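Local coordinates for protein acarbose Kinase Mak1 (Uncultured bacterium, PDB 6WB4) that acts as a pfkB-family carbohydrate kinase that phosphorylates the antidiabetic drug acarbose, probably from ATP, and so gives the human microbiome resistance to it, at residues I159-R164 against A188-D193; T177-H182 against Y196-V201; G112-V117 against P132-E137; L27-V32 against R153-S158. All blocks are in the same frame, centred on the assembly; numbering follows the deposited sequence.

Interaction 1 (I159-R164 against A188-D193). With GLC (alpha-D-glucopyranose), chain D; AC1 (4,6-dideoxy-4-{[(1S,4R,5S,6S)-4,5,6-trihydroxy-3-(hydroxymethyl)cyclohex-2-en-1-yl]amino}-alpha-D-glucopyranose), chain C.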
# COMPACT_ATOMS: atom_id res chain seq x y z
N ILE B 159 -3.22 -22.37 4.46
CA ILE B 159 -3.56 -22.44 5.86
C ILE B 159 -4.46 -21.29 6.32
O ILE B 159 -4.20 -20.66 7.35
CB ILE B 159 -2.29 -22.51 6.75
CG1 ILE B 159 -1.32 -21.36 6.46
CG2 ILE B 159 -1.59 -23.85 6.58
CD1 ILE B 159 -0.01 -21.47 7.22
N MSE B 160 -5.53 -21.04 5.57
CA MSE B 160 -6.62 -20.22 6.08
C MSE B 160 -7.27 -21.03 7.19
O MSE B 160 -7.28 -22.26 7.14
CB MSE B 160 -7.65 -19.87 4.99
CG MSE B 160 -7.19 -18.90 3.90
SE MSE B 160 -5.89 -17.52 4.39
CE MSE B 160 -4.26 -18.50 3.94
N ASN B 161 -7.83 -20.34 8.18
CA ASN B 161 -8.35 -21.02 9.36
C ASN B 161 -9.54 -21.92 9.05
O ASN B 161 -9.68 -23.00 9.62
CB ASN B 161 -8.73 -19.99 10.42
CG ASN B 161 -9.11 -20.63 11.74
OD1 ASN B 161 -8.63 -21.71 12.08
ND2 ASN B 161 -9.96 -19.95 12.50
N TRP B 162 -10.40 -21.47 8.13
CA TRP B 162 -11.57 -22.26 7.75
C TRP B 162 -11.18 -23.39 6.80
O TRP B 162 -11.92 -24.36 6.63
CB TRP B 162 -12.64 -21.37 7.10
CG TRP B 162 -12.13 -20.51 5.97
CD1 TRP B 162 -11.69 -19.22 6.06
CD2 TRP B 162 -12.00 -20.88 4.59
NE1 TRP B 162 -11.30 -18.77 4.83
CE2 TRP B 162 -11.48 -19.76 3.91
CE3 TRP B 162 -12.29 -22.04 3.87
CZ2 TRP B 162 -11.24 -19.77 2.53
CZ3 TRP B 162 -12.04 -22.06 2.50
CH2 TRP B 162 -11.52 -20.93 1.85
N ALA B 163 -10.01 -23.26 6.17
CA ALA B 163 -9.59 -24.22 5.16
C ALA B 163 -9.28 -25.60 5.76
O ALA B 163 -9.21 -26.60 5.04
CB ALA B 163 -8.39 -23.69 4.40
N ARG B 164 -9.08 -25.65 7.08
CA ARG B 164 -8.89 -26.93 7.75
C ARG B 164 -10.06 -27.88 7.46
O ARG B 164 -9.87 -29.10 7.36
CB ARG B 164 -8.69 -26.74 9.27
CG ARG B 164 -9.91 -26.21 10.02
CD ARG B 164 -9.60 -25.87 11.49
NE ARG B 164 -8.62 -24.79 11.63
CZ ARG B 164 -7.36 -24.96 12.02
NH1 ARG B 164 -6.94 -26.18 12.33
NH2 ARG B 164 -6.53 -23.94 12.11
N ALA B 188 3.28 -24.68 17.60
CA ALA B 188 1.99 -23.98 17.50
C ALA B 188 0.86 -24.91 17.07
O ALA B 188 1.01 -25.68 16.11
CB ALA B 188 2.11 -22.80 16.54
N ASP B 189 -0.27 -24.83 17.76
CA ASP B 189 -1.38 -25.75 17.56
C ASP B 189 -2.20 -25.41 16.31
O ASP B 189 -2.88 -26.26 15.74
CB ASP B 189 -2.28 -25.76 18.79
CG ASP B 189 -1.55 -26.26 20.02
OD1 ASP B 189 -1.29 -27.48 20.10
OD2 ASP B 189 -1.24 -25.43 20.91
N TYR B 190 -2.13 -24.14 15.91
CA TYR B 190 -2.91 -23.66 14.77
C TYR B 190 -2.71 -24.51 13.52
O TYR B 190 -3.66 -24.79 12.79
CB TYR B 190 -2.55 -22.20 14.44
CG TYR B 190 -3.29 -21.72 13.23
CD1 TYR B 190 -4.57 -21.19 13.35
CD2 TYR B 190 -2.74 -21.84 11.97
CE1 TYR B 190 -5.27 -20.78 12.24
CE2 TYR B 190 -3.44 -21.44 10.85
CZ TYR B 190 -4.69 -20.90 10.99
OH TYR B 190 -5.37 -20.50 9.88
N HIS B 191 -1.46 -24.91 13.27
CA HIS B 191 -1.09 -25.59 12.04
C HIS B 191 -1.38 -27.09 12.04
O HIS B 191 -1.43 -27.71 10.98
CB HIS B 191 0.40 -25.39 11.76
CG HIS B 191 0.84 -23.96 11.81
ND1 HIS B 191 0.82 -23.21 12.96
CD2 HIS B 191 1.33 -23.14 10.84
CE1 HIS B 191 1.27 -22.00 12.71
NE2 HIS B 191 1.58 -21.93 11.43
N LYS B 192 -1.56 -27.66 13.22
CA LYS B 192 -1.52 -29.11 13.37
C LYS B 192 -2.55 -29.86 12.51
O LYS B 192 -2.23 -30.91 11.94
CB LYS B 192 -1.68 -29.47 14.85
CG LYS B 192 -0.37 -29.35 15.63
CD LYS B 192 -0.58 -29.57 17.12
CE LYS B 192 0.70 -29.29 17.91
NZ LYS B 192 0.47 -29.38 19.38
N ASP B 193 -3.76 -29.33 12.40
CA ASP B 193 -4.79 -29.94 11.56
C ASP B 193 -4.29 -30.14 10.13
O ASP B 193 -4.57 -31.15 9.48
CB ASP B 193 -6.05 -29.09 11.54
CG ASP B 193 -7.01 -29.43 12.66
OD1 ASP B 193 -7.04 -30.60 13.08
OD2 ASP B 193 -7.74 -28.52 13.11
C1 GLC D . -2.31 -18.10 11.67
C2 GLC D . -0.96 -18.80 11.82
C3 GLC D . 0.11 -18.07 11.00
C4 GLC D . -0.36 -18.00 9.55
C5 GLC D . -1.71 -17.29 9.49
C6 GLC D . -2.23 -17.18 8.06
O2 GLC D . -0.59 -18.85 13.21
O3 GLC D . 1.36 -18.76 11.12
O4 GLC D . 0.61 -17.33 8.73
O5 GLC D . -2.67 -18.01 10.28
O6 GLC D . -3.51 -16.54 8.06
C1 AC1 C . 1.46 -18.26 8.06
O2 AC1 C . 3.36 -17.61 9.42
C2 AC1 C . 2.91 -17.80 8.07
C4A AC1 C . 4.95 -13.52 2.77
C3 AC1 C . 3.12 -16.53 7.27
O3 AC1 C . 4.53 -16.35 7.07
C4 AC1 C . 2.41 -16.56 5.91
N4A AC1 C . 2.22 -15.20 5.43
C5 AC1 C . 1.06 -17.28 5.91
O5 AC1 C . 1.08 -18.47 6.70
C6 AC1 C . 0.66 -17.70 4.50
C1B AC1 C . 3.34 -14.44 4.92
C2B AC1 C . 2.87 -13.24 4.07
O2B AC1 C . 1.44 -13.21 4.00
C3B AC1 C . 3.46 -13.23 2.67
O3B AC1 C . 3.22 -11.96 2.03
O4 AC1 C . 5.63 -13.29 1.53
C5B AC1 C . 5.00 -14.96 3.13
C7B AC1 C . 4.28 -15.37 4.18
C6B AC1 C . 5.78 -15.97 2.33
O6B AC1 C . 4.94 -17.12 2.10
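The ring of Tyr190 is sandwiched between sugar and cation. A glucose unit of the bound glycan lies over one face, its C1 above the middle of the ring, and its C2 comes within 3.5 Å of Tyr190 CD2. On the opposite face sits Arg164, with NH2 near the rim at 3.4 Å from Tyr190 CE1; the guanidinium stands almost upright on the ring, planes 84° apart, in a cation-pi contact. At the ring's edge, Tyr190 OH donates to Ile159 O (2.8 Å), reaching it from above the carbonyl plane. With CG anti to the backbone N (chi1 177°), Tyr190 extends its ring over to the turn at 159-161. Both segments are turns that run into the starts of helices, 163-172 and the short 192-195, at the rim of the glycan pocket, and a tyrosine suits this place because it offers the sugar a flat face and the turn a hydroxyl. His191 NE2 adds a hydrogen bond to O3 of the same glucose (3.2 Å). Ile159 CD1 lies against the sugar ring of the AC1 group, near its O5. Arg164 is gripped on several sides: NH2 gives a nearly straight bond to Tyr190 O (3.1 Å, 167°), in the plane of both groups, NH1 forms a salt bridge with Asp193 OD2 on its anti lone pair, and NE and NH2 share Asn161 OD1. Asn161 ND2 is held by Phe136 O.

Interaction 2 (T177-H182 against Y196-V201). With AC1 (4,6-dideoxy-4-{[(1S,4R,5S,6S)-4,5,6-trihydroxy-3-(hydroxymethyl)cyclohex-2-en-1-yl]amino}-alpha-D-glucopyranose), chain C.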
# COMPACT_ATOMS: atom_id res chain seq x y z
N THR B 177 -4.14 -34.70 -1.15
CA THR B 177 -4.11 -33.37 -0.60
C THR B 177 -2.68 -32.93 -0.33
O THR B 177 -1.80 -33.77 -0.12
CB THR B 177 -4.95 -33.30 0.70
OG1 THR B 177 -4.54 -34.34 1.59
CG2 THR B 177 -6.43 -33.49 0.37
N SER B 178 -2.45 -31.63 -0.37
CA SER B 178 -1.17 -31.07 0.02
C SER B 178 -1.40 -29.78 0.80
O SER B 178 -2.51 -29.24 0.79
CB SER B 178 -0.28 -30.81 -1.21
OG SER B 178 -0.88 -29.87 -2.09
N THR B 179 -0.36 -29.31 1.49
CA THR B 179 -0.43 -28.03 2.18
C THR B 179 0.98 -27.49 2.43
O THR B 179 1.94 -28.26 2.50
CB THR B 179 -1.17 -28.12 3.54
OG1 THR B 179 -1.34 -26.81 4.08
CG2 THR B 179 -0.39 -28.98 4.53
N ASP B 180 1.09 -26.18 2.58
CA ASP B 180 2.39 -25.56 2.83
C ASP B 180 2.35 -24.85 4.18
O ASP B 180 1.75 -23.79 4.32
CB ASP B 180 2.73 -24.58 1.71
CG ASP B 180 4.17 -24.08 1.78
OD1 ASP B 180 4.82 -24.27 2.83
OD2 ASP B 180 4.63 -23.48 0.79
N LEU B 181 3.02 -25.43 5.16
CA LEU B 181 2.97 -24.92 6.53
C LEU B 181 3.78 -23.64 6.71
O LEU B 181 3.64 -22.94 7.71
CB LEU B 181 3.47 -25.99 7.50
CG LEU B 181 2.62 -27.26 7.46
CD1 LEU B 181 3.13 -28.26 8.46
CD2 LEU B 181 1.17 -26.91 7.78
N HIS B 182 4.61 -23.33 5.72
CA HIS B 182 5.51 -22.19 5.77
C HIS B 182 6.35 -22.20 7.04
O HIS B 182 6.77 -23.27 7.49
CB HIS B 182 4.71 -20.89 5.64
CG HIS B 182 3.89 -20.84 4.40
ND1 HIS B 182 4.45 -20.74 3.14
CD2 HIS B 182 2.55 -20.92 4.21
CE1 HIS B 182 3.48 -20.74 2.23
NE2 HIS B 182 2.32 -20.85 2.86
N TYR B 196 -1.16 -32.71 10.15
CA TYR B 196 -1.53 -34.12 10.35
C TYR B 196 -2.61 -34.56 9.38
O TYR B 196 -3.00 -35.73 9.36
CB TYR B 196 -2.04 -34.35 11.78
CG TYR B 196 -1.08 -33.92 12.87
CD1 TYR B 196 0.29 -33.87 12.66
CD2 TYR B 196 -1.56 -33.56 14.12
CE1 TYR B 196 1.15 -33.47 13.66
CE2 TYR B 196 -0.71 -33.15 15.13
CZ TYR B 196 0.65 -33.11 14.90
OH TYR B 196 1.49 -32.71 15.90
N GLY B 197 -3.11 -33.63 8.57
CA GLY B 197 -4.27 -33.90 7.75
C GLY B 197 -4.03 -34.01 6.26
O GLY B 197 -4.94 -34.39 5.51
N ALA B 198 -2.82 -33.70 5.80
CA ALA B 198 -2.56 -33.71 4.36
C ALA B 198 -1.65 -34.86 3.96
O ALA B 198 -0.82 -35.32 4.74
CB ALA B 198 -1.96 -32.38 3.91
N ASP B 199 -1.80 -35.30 2.72
CA ASP B 199 -1.00 -36.40 2.18
C ASP B 199 0.43 -35.95 1.91
O ASP B 199 1.38 -36.67 2.19
CB ASP B 199 -1.66 -36.97 0.91
CG ASP B 199 -3.06 -37.51 1.16
OD1 ASP B 199 -3.22 -38.36 2.06
OD2 ASP B 199 -4.01 -37.08 0.48
N TYR B 200 0.57 -34.76 1.32
CA TYR B 200 1.90 -34.24 1.02
C TYR B 200 2.11 -32.95 1.79
O TYR B 200 1.43 -31.95 1.54
CB TYR B 200 2.08 -33.99 -0.49
CG TYR B 200 1.38 -35.00 -1.37
CD1 TYR B 200 1.48 -36.37 -1.13
CD2 TYR B 200 0.62 -34.59 -2.46
CE1 TYR B 200 0.84 -37.29 -1.93
CE2 TYR B 200 -0.03 -35.51 -3.27
CZ TYR B 200 0.09 -36.86 -3.00
OH TYR B 200 -0.56 -37.77 -3.80
N VAL B 201 3.04 -32.96 2.74
CA VAL B 201 3.25 -31.81 3.60
C VAL B 201 4.53 -31.07 3.23
O VAL B 201 5.59 -31.67 3.07
CB VAL B 201 3.33 -32.23 5.09
CG1 VAL B 201 3.65 -31.02 6.00
CG2 VAL B 201 2.05 -32.95 5.52
C1 AC1 C . 1.46 -18.26 8.06
O2 AC1 C . 3.36 -17.61 9.42
C2 AC1 C . 2.91 -17.80 8.07
C4A AC1 C . 4.95 -13.52 2.77
C3 AC1 C . 3.12 -16.53 7.27
O3 AC1 C . 4.53 -16.35 7.07
C4 AC1 C . 2.41 -16.56 5.91
N4A AC1 C . 2.22 -15.20 5.43
C5 AC1 C . 1.06 -17.28 5.91
O5 AC1 C . 1.08 -18.47 6.70
C6 AC1 C . 0.66 -17.70 4.50
C1B AC1 C . 3.34 -14.44 4.92
C2B AC1 C . 2.87 -13.24 4.07
O2B AC1 C . 1.44 -13.21 4.00
C3B AC1 C . 3.46 -13.23 2.67
O3B AC1 C . 3.22 -11.96 2.03
O4 AC1 C . 5.63 -13.29 1.53
C5B AC1 C . 5.00 -14.96 3.13
C7B AC1 C . 4.28 -15.37 4.18
C6B AC1 C . 5.78 -15.97 2.33
O6B AC1 C . 4.94 -17.12 2.10
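Backbone hydrogen bonds join Thr177-Thr179 to Tyr200-Val201 as parallel strands. Tyr200 N donates to Thr177 O (2.9 Å), and Tyr200 O accepts from Thr179 N (3.2 Å), almost in line with its C=O bond. Between them Ser178 CA makes a C-H...O contact with the same Tyr200 oxygen.

Polar side chains close the end of the pairing at Thr177. Asp199 OD2 takes the backbone N of Thr177 on its anti lone pair (2.9 Å), with a weak bond from Thr177 OG1 beside it. That hydroxyl, set between the backbone N and the carbonyl carbon (chi1 52°), in turn accepts from Asp199 N at 3.1 Å. Threonine and aspartate thus bind each other's backbone, while Asp199 OD1 pairs with Arg223.

Apolar contacts are few. Leu181 CD1 meets Val201 CG1 at 3.7 Å, and Thr179 turns its methyl CG2 to Ala198 CB, leaving OG1 to bond Val157 O. At the far end an Asx turn, His182 N to Asp180 OD1, shapes the strand's end, and beyond it His182 CD2 lies 3.7 Å from C6 of the AC1 group; His182 also touches ATP.

The pair belongs to a beta-alpha-beta unit, strand 176-180, helix 192-195 and strand 200-204. Phe194 of that helix covers Thr179 and Leu181, helix 163-172 packs on Thr177, and strand 152-157 continues the sheet beyond Ser178.

Interaction 3 (G112-V117 against P132-E137). With GLC (alpha-D-glucopyranose), chain E.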
# COMPACT_ATOMS: atom_id res chain seq x y z
N GLY B 112 -14.08 -7.32 3.41
CA GLY B 112 -13.29 -7.06 2.22
C GLY B 112 -12.16 -8.02 1.91
O GLY B 112 -11.94 -9.01 2.61
N THR B 113 -11.47 -7.75 0.81
CA THR B 113 -10.35 -8.56 0.34
C THR B 113 -9.13 -8.46 1.25
O THR B 113 -8.83 -7.38 1.77
CB THR B 113 -9.97 -8.11 -1.08
OG1 THR B 113 -11.11 -8.21 -1.93
CG2 THR B 113 -8.82 -8.95 -1.62
N ARG B 114 -8.42 -9.57 1.43
CA ARG B 114 -7.16 -9.57 2.16
C ARG B 114 -6.16 -8.70 1.44
O ARG B 114 -6.04 -8.77 0.22
CB ARG B 114 -6.59 -10.99 2.31
CG ARG B 114 -7.53 -12.02 2.87
CD ARG B 114 -6.82 -13.37 2.96
NE ARG B 114 -7.75 -14.48 3.19
CZ ARG B 114 -8.31 -15.20 2.23
NH1 ARG B 114 -8.06 -14.94 0.95
NH2 ARG B 114 -9.14 -16.19 2.55
N ARG B 115 -5.40 -7.92 2.19
CA ARG B 115 -4.43 -7.02 1.58
C ARG B 115 -3.18 -6.89 2.42
O ARG B 115 -3.19 -7.14 3.62
CB ARG B 115 -5.06 -5.65 1.35
CG ARG B 115 -5.61 -4.98 2.60
CD ARG B 115 -6.72 -4.00 2.22
NE ARG B 115 -7.90 -4.73 1.79
CZ ARG B 115 -8.99 -4.18 1.27
NH1 ARG B 115 -9.06 -2.86 1.08
NH2 ARG B 115 -10.02 -4.96 0.92
N SER B 116 -2.07 -6.55 1.78
CA SER B 116 -0.81 -6.33 2.47
C SER B 116 -0.11 -5.11 1.92
O SER B 116 -0.30 -4.74 0.76
CB SER B 116 0.11 -7.54 2.32
OG SER B 116 -0.50 -8.74 2.77
N VAL B 117 0.68 -4.47 2.78
CA VAL B 117 1.73 -3.58 2.30
C VAL B 117 3.04 -4.32 2.51
O VAL B 117 3.30 -4.85 3.59
CB VAL B 117 1.73 -2.21 3.01
CG1 VAL B 117 3.06 -1.49 2.81
CG2 VAL B 117 0.55 -1.34 2.52
N PRO B 132 -5.42 -9.37 7.12
CA PRO B 132 -6.30 -10.50 6.82
C PRO B 132 -7.79 -10.13 6.68
O PRO B 132 -8.53 -10.87 6.04
CB PRO B 132 -6.08 -11.45 8.00
CG PRO B 132 -5.54 -10.60 9.09
CD PRO B 132 -4.73 -9.55 8.41
N ARG B 133 -8.22 -9.03 7.30
CA ARG B 133 -9.59 -8.52 7.16
C ARG B 133 -10.66 -9.45 7.75
O ARG B 133 -11.41 -9.04 8.63
CB ARG B 133 -9.92 -8.22 5.69
CG ARG B 133 -9.35 -6.92 5.13
CD ARG B 133 -9.78 -5.73 5.97
NE ARG B 133 -9.23 -4.45 5.50
CZ ARG B 133 -9.89 -3.59 4.73
NH1 ARG B 133 -11.12 -3.87 4.32
NH2 ARG B 133 -9.31 -2.46 4.35
N HIS B 134 -10.77 -10.66 7.21
CA HIS B 134 -11.83 -11.60 7.60
C HIS B 134 -11.76 -12.03 9.09
O HIS B 134 -10.68 -12.25 9.62
CB HIS B 134 -11.78 -12.84 6.71
CG HIS B 134 -11.68 -12.53 5.25
ND1 HIS B 134 -11.15 -13.41 4.33
CD2 HIS B 134 -12.02 -11.42 4.55
CE1 HIS B 134 -11.16 -12.86 3.13
NE2 HIS B 134 -11.68 -11.65 3.23
N PRO B 135 -12.93 -12.19 9.73
CA PRO B 135 -13.00 -12.68 11.11
C PRO B 135 -12.31 -14.04 11.29
O PRO B 135 -12.50 -14.93 10.46
CB PRO B 135 -14.51 -12.82 11.35
CG PRO B 135 -15.14 -11.90 10.38
CD PRO B 135 -14.27 -11.92 9.17
N PHE B 136 -11.52 -14.17 12.35
CA PHE B 136 -10.79 -15.41 12.61
C PHE B 136 -11.68 -16.66 12.58
O PHE B 136 -11.30 -17.68 12.02
CB PHE B 136 -10.08 -15.34 13.97
CG PHE B 136 -9.22 -16.53 14.26
CD1 PHE B 136 -7.93 -16.60 13.77
CD2 PHE B 136 -9.72 -17.60 14.98
CE1 PHE B 136 -7.14 -17.70 14.02
CE2 PHE B 136 -8.94 -18.72 15.23
CZ PHE B 136 -7.64 -18.77 14.75
N GLU B 137 -12.86 -16.56 13.18
CA GLU B 137 -13.76 -17.71 13.29
C GLU B 137 -14.71 -17.83 12.10
O GLU B 137 -15.70 -18.56 12.16
CB GLU B 137 -14.56 -17.64 14.60
CG GLU B 137 -13.77 -17.87 15.88
CD GLU B 137 -13.19 -19.27 16.01
OE1 GLU B 137 -13.68 -20.20 15.33
OE2 GLU B 137 -12.24 -19.44 16.80
C1 GLC E . -4.95 -14.97 14.96
C2 GLC E . -3.58 -15.49 15.42
C3 GLC E . -2.99 -16.60 14.55
C4 GLC E . -3.39 -16.52 13.08
C5 GLC E . -3.95 -15.15 12.76
C6 GLC E . -4.26 -14.97 11.27
O1 GLC E . -5.11 -13.62 15.41
O2 GLC E . -2.65 -14.39 15.52
O3 GLC E . -3.35 -17.88 15.10
O4 GLC E . -2.25 -16.80 12.26
O5 GLC E . -5.14 -14.99 13.53
O6 GLC E . -5.16 -15.98 10.80
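This contact belongs to the small four-stranded sheet, where strand 115-120 begins and the partner strand 126-131 runs out into a loop that reaches the glycan pocket. Two arginines stack in it. The guanidinium of Arg115 lies flat on that of Arg133, centres 3.6 Å apart and planes at 21°. Two positive groups would be expected to repel, but carboxylates lie around them: Asp87 forms a salt bridge with Arg115 NH2 and Asp131 one with Arg133 NE, which should offset much of the charge. Arg115 is also held flat by the backbone of Thr113, whose O accepts from both NE and NH2 of Arg115, each 2.8 Å away and in the guanidinium plane. The bend at chi3 (71°) folds the chain back to make this grip possible.

His134 fills the other half of the contact. Its NE2 makes a weak, bent bond to Gly112 O (2.7 Å) at the ring edge, while CE1 lies over a face of the Arg114 guanidinium, 3.8 Å from Arg114 CZ. Gly112 has a positive phi (89°), a conformation glycine adopts readily. Further along, Phe136 CD1 approaches O5 of a glucose at 3.2 Å, ring edge first.

Arg114 ties the small sheet to the large one through Asp82 of strand 78-84 and to the loop after strand 24-29 through Val32 O. Helix 88-100 packs against Thr113, strand 34-39 pairs with the segment 112-117, and Ile56 of the second subunit accepts a hydrogen bond from Arg133.

Interaction 4 (L27-V32 against R153-S158)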
# COMPACT_ATOMS: atom_id res chain seq x y z
N LEU B 27 -6.73 -28.09 -7.49
CA LEU B 27 -7.51 -27.02 -6.91
C LEU B 27 -6.73 -26.42 -5.74
O LEU B 27 -6.25 -27.16 -4.88
CB LEU B 27 -8.88 -27.51 -6.47
CG LEU B 27 -9.76 -26.51 -5.74
CD1 LEU B 27 -10.06 -25.27 -6.58
CD2 LEU B 27 -11.05 -27.20 -5.34
N VAL B 28 -6.57 -25.10 -5.74
CA VAL B 28 -5.95 -24.40 -4.62
C VAL B 28 -7.06 -23.79 -3.78
O VAL B 28 -7.97 -23.15 -4.31
CB VAL B 28 -4.97 -23.30 -5.08
CG1 VAL B 28 -4.30 -22.64 -3.86
CG2 VAL B 28 -3.92 -23.88 -6.01
N VAL B 29 -7.00 -23.98 -2.47
CA VAL B 29 -8.05 -23.47 -1.60
C VAL B 29 -7.55 -22.39 -0.64
O VAL B 29 -6.77 -22.68 0.27
CB VAL B 29 -8.67 -24.61 -0.75
CG1 VAL B 29 -9.69 -24.05 0.22
CG2 VAL B 29 -9.33 -25.62 -1.64
N GLY B 30 -7.99 -21.15 -0.86
CA GLY B 30 -7.67 -20.06 0.04
C GLY B 30 -6.33 -19.39 -0.16
O GLY B 30 -5.46 -19.90 -0.87
N GLY B 31 -6.16 -18.23 0.49
CA GLY B 31 -4.88 -17.56 0.56
C GLY B 31 -4.67 -16.32 -0.30
O GLY B 31 -3.69 -15.60 -0.12
N VAL B 32 -5.59 -16.05 -1.22
CA VAL B 32 -5.39 -14.94 -2.13
C VAL B 32 -5.58 -13.60 -1.43
O VAL B 32 -6.43 -13.44 -0.54
CB VAL B 32 -6.32 -15.03 -3.37
CG1 VAL B 32 -7.74 -14.62 -3.03
CG2 VAL B 32 -5.79 -14.17 -4.50
N ARG B 153 -8.76 -33.11 -9.19
CA ARG B 153 -8.02 -34.34 -8.95
C ARG B 153 -7.18 -34.26 -7.69
O ARG B 153 -7.10 -35.22 -6.93
CB ARG B 153 -7.13 -34.66 -10.15
CG ARG B 153 -6.36 -35.94 -9.97
CD ARG B 153 -5.36 -36.20 -11.08
NE ARG B 153 -4.35 -37.15 -10.63
CZ ARG B 153 -3.19 -37.37 -11.25
NH1 ARG B 153 -2.90 -36.73 -12.38
NH2 ARG B 153 -2.34 -38.25 -10.74
N HIS B 154 -6.56 -33.12 -7.46
CA HIS B 154 -5.77 -32.89 -6.27
C HIS B 154 -6.14 -31.54 -5.66
O HIS B 154 -6.48 -30.60 -6.38
CB HIS B 154 -4.28 -32.94 -6.62
CG HIS B 154 -3.38 -32.60 -5.48
ND1 HIS B 154 -2.84 -33.55 -4.64
CD2 HIS B 154 -2.94 -31.40 -5.01
CE1 HIS B 154 -2.09 -32.96 -3.73
NE2 HIS B 154 -2.14 -31.66 -3.93
N VAL B 155 -6.08 -31.44 -4.34
CA VAL B 155 -6.50 -30.24 -3.65
C VAL B 155 -5.37 -29.73 -2.75
O VAL B 155 -4.97 -30.41 -1.79
CB VAL B 155 -7.77 -30.50 -2.82
CG1 VAL B 155 -8.18 -29.26 -2.05
CG2 VAL B 155 -8.91 -30.95 -3.74
N HIS B 156 -4.84 -28.55 -3.07
CA HIS B 156 -3.78 -27.93 -2.27
C HIS B 156 -4.40 -26.88 -1.37
O HIS B 156 -5.13 -26.00 -1.82
CB HIS B 156 -2.70 -27.32 -3.15
CG HIS B 156 -1.60 -26.67 -2.38
ND1 HIS B 156 -0.61 -27.39 -1.76
CD2 HIS B 156 -1.33 -25.36 -2.14
CE1 HIS B 156 0.23 -26.55 -1.16
NE2 HIS B 156 -0.19 -25.32 -1.38
N VAL B 157 -4.12 -26.98 -0.08
CA VAL B 157 -4.85 -26.18 0.89
C VAL B 157 -3.97 -25.19 1.63
O VAL B 157 -3.09 -25.58 2.40
CB VAL B 157 -5.58 -27.09 1.89
CG1 VAL B 157 -6.22 -26.27 2.98
CG2 VAL B 157 -6.61 -27.94 1.18
N SER B 158 -4.23 -23.91 1.39
CA SER B 158 -3.55 -22.83 2.10
C SER B 158 -4.05 -22.83 3.53
O SER B 158 -5.19 -23.25 3.79
CB SER B 158 -3.79 -21.48 1.42
OG SER B 158 -3.35 -21.49 0.06
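Val29 and Val155 meet on one face of the sheet, their branches crossing at a slant with Val29 CG2 3.8 Å from Val155 CG1. Val29, Val155 and Val157 pack on Ala166, Ala170 and Ala163 of helix 163-172, while Leu27 on the same face meets Ala79 of strand 78-84. On the other face Val28 and His156 stand side by side, Val28 CG1 lying at the edge of the imidazole, 4.4 Å from His156 CD2. His156 extends with CG anti to the backbone N (chi1 180°), and its ND1 bonds Ser178 OG of the next strand.

Between the two faces the parallel backbones are laced: Leu27 N binds His154 O (2.8 Å), His156 N binds Leu27 O (2.7 Å), and Val29 N binds His156 O (2.8 Å). Ser158 finishes the pairing, its N on Val29 O and its OG on Gly30 O at 2.8 Å. Gly31 sits at a positive phi (106°), which glycine tolerates easily.

Two adjacent parallel strands, with helices on both faces, typify the central alpha/beta sheet of pfkB-family kinases; here their C-terminal ends lead to a bound calcium ion, about 3 Å from the side chain of Ser158.

How the interactions relate
Interactions 4 and 2 lie in the large mixed sheet, their centres about 11 Å apart, where strands 24-29, 152-157, 176-180 and 200-204 stand side by side; Ser178 and Thr179 bond to His156 and Val157 across the shared boundary. Interaction 1 is built from the chain that follows strands 152-157 and 176-180, about 10 Å from interaction 2 between centres, and both reach the AC1 group. Interaction 3, on the small sheet, lies about 23 Å from interaction 2 between centres without touching it, but Phe136 reaches Asn161 of interaction 1 and Arg114 reaches Val32 of interaction 4. In sequence, interaction 3 falls between the two halves of interaction 4, while those of interactions 1 and 2 alternate. Core sheet and smaller sheet thus meet around the glycan.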